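Local coordinates for protein methyltransferase (Streptococcus pyogenes, PDB 2ESR) that probably transfers methyl groups from S-adenosylmethionine to a substrate not yet defined here, at residues 120-124 against 125-129. Residues are numbered along the deposited sequence; the frame is centred on the assembly and turned at random.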
loop_
_atom_site.group_PDB
_atom_site.type_symbol
_atom_site.label_atom_id
_atom_site.label_comp_id
_atom_site.label_asym_id
_atom_site.label_seq_id
_atom_site.Cartn_x
_atom_site.Cartn_y
_atom_site.Cartn_z
ATOM N N GLU A 120 -15.760 -13.763 3.086
ATOM C CA GLU A 120 -16.553 -13.453 4.272
ATOM C C GLU A 120 -15.811 -12.424 5.122
ATOM O O GLU A 120 -16.417 -11.480 5.634
ATOM C CB GLU A 120 -16.798 -14.714 5.099
ATOM C CG GLU A 120 -17.786 -15.683 4.484
ATOM C CD GLU A 120 -19.231 -15.238 4.652
ATOM O OE1 GLU A 120 -20.133 -15.939 4.140
ATOM O OE2 GLU A 120 -19.468 -14.196 5.301
ATOM N N ALA A 121 -14.497 -12.596 5.259
ATOM C CA ALA A 121 -13.699 -11.673 6.056
ATOM C C ALA A 121 -13.647 -10.290 5.425
ATOM O O ALA A 121 -13.775 -9.280 6.124
ATOM C CB ALA A 121 -12.288 -12.215 6.250
ATOM N N LEU A 122 -13.452 -10.241 4.111
ATOM C CA LEU A 122 -13.394 -8.962 3.402
ATOM C C LEU A 122 -14.715 -8.213 3.533
ATOM O O LEU A 122 -14.731 -6.989 3.721
ATOM C CB LEU A 122 -13.087 -9.186 1.923
ATOM C CG LEU A 122 -11.668 -9.625 1.557
ATOM C CD1 LEU A 122 -11.635 -10.079 0.113
ATOM C CD2 LEU A 122 -10.688 -8.459 1.802
ATOM N N ALA A 123 -15.818 -8.949 3.436
ATOM C CA ALA A 123 -17.146 -8.353 3.541
ATOM C C ALA A 123 -17.409 -7.827 4.947
ATOM O O ALA A 123 -17.972 -6.745 5.119
ATOM C CB ALA A 123 -18.210 -9.383 3.159
ATOM N N ALA A 124 -16.998 -8.594 5.952
ATOM C CA ALA A 124 -17.207 -8.205 7.345
ATOM C C ALA A 124 -16.414 -6.956 7.718
ATOM O O ALA A 124 -16.830 -6.186 8.584
ATOM C CB ALA A 124 -16.828 -9.358 8.273
ATOM N N LYS A 125 -15.276 -6.760 7.063
ATOM C CA LYS A 125 -14.420 -5.613 7.329
ATOM C C LYS A 125 -14.720 -4.439 6.402
ATOM O O LYS A 125 -13.971 -3.461 6.371
ATOM C CB LYS A 125 -12.951 -6.020 7.187
ATOM C CG LYS A 125 -12.509 -7.102 8.178
ATOM C CD LYS A 125 -12.654 -6.627 9.617
ATOM C CE LYS A 125 -11.728 -5.463 9.917
ATOM N NZ LYS A 125 -10.294 -5.853 9.808
ATOM N N ASN A 126 -15.817 -4.546 5.660
ATOM C CA ASN A 126 -16.248 -3.514 4.717
ATOM C C ASN A 126 -15.114 -3.011 3.843
ATOM O O ASN A 126 -14.936 -1.806 3.667
ATOM C CB ASN A 126 -16.876 -2.344 5.472
ATOM C CG ASN A 126 -17.930 -2.796 6.449
ATOM O OD1 ASN A 126 -17.646 -3.015 7.629
ATOM N ND2 ASN A 126 -19.154 -2.961 5.965
ATOM N N LEU A 127 -14.355 -3.949 3.286
ATOM C CA LEU A 127 -13.221 -3.622 2.439
ATOM C C LEU A 127 -13.530 -3.716 0.946
ATOM O O LEU A 127 -12.645 -3.519 0.116
ATOM C CB LEU A 127 -12.054 -4.557 2.759
ATOM C CG LEU A 127 -11.455 -4.410 4.162
ATOM C CD1 LEU A 127 -10.497 -5.560 4.442
ATOM C CD2 LEU A 127 -10.743 -3.076 4.256
ATOM N N LEU A 128 -14.780 -4.018 0.611
ATOM C CA LEU A 128 -15.177 -4.158 -0.790
ATOM C C LEU A 128 -16.033 -2.999 -1.291
ATOM O O LEU A 128 -17.014 -2.618 -0.651
ATOM C CB LEU A 128 -15.958 -5.460 -0.979
ATOM C CG LEU A 128 -15.266 -6.747 -0.525
ATOM C CD1 LEU A 128 -16.200 -7.923 -0.738
ATOM C CD2 LEU A 128 -13.966 -6.944 -1.302
ATOM N N SER A 129 -15.673 -2.445 -2.440
ATOM C CA SER A 129 -16.454 -1.342 -2.994
ATOM C C SER A 129 -17.814 -1.883 -3.409
ATOM O O SER A 129 -17.999 -3.096 -3.543
ATOM C CB SER A 129 -15.758 -0.750 -4.218
ATOM O OG SER A 129 -15.897 -1.613 -5.338
#
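Leu-122 meets Leu-127 and Leu-128 where a Schellman motif closes the C-terminal end of helix 111-124, a local contact round the turn into the short strand 128-129. Two nested backbone bonds define the motif. Leu-127 N reaches back to Leu-122 O at 3.1 Å in an almost straight bond, with an N-H...O angle of 171°. Inside this loop Asn-126 N bonds to Ala-123 O at 3.1 Å. Lys-125 is the first residue to leave helical angles, and Asn-126, the C-prime residue, turns the chain with a positive phi of 47°. Lys-125 N still makes the last regular helical bond, to Ala-121 O at 3.1 Å, and adds a weak one to Leu-122 O, so that this carbonyl receives two N-H groups.

The same reversal brings Leu-127 and Leu-128 back against Leu-122 of the last helical turn. Leu-122 crosses both partners at about a right angle and meets them with different atoms: the CD2 methyl of Leu-122 touches CD1 of Leu-127 at 3.9 Å, whereas CB of Leu-122 packs on CD2 of Leu-128 at 4.0 Å. All three side chains are buried. The Leu-122 to Leu-127 contact is the hydrophobic interaction that commonly accompanies a Schellman motif; Leu-128 adds to it. Lys-125 lays its CG 3.3 Å from Ala-121 O, and its chain, bent at chi2, chi3 and chi4, leads NZ to a weak hydrogen bond with Ile-94 O.

The leucines continue into the surrounding fold: Leu-122 and Leu-127 both touch Ile-94 of helix 90-96, and Leu-122 and Leu-128 rest on Val-104 of strand 101-106, joining the end of helix 111-124 to a neighbouring helix and a central strand of the sheet.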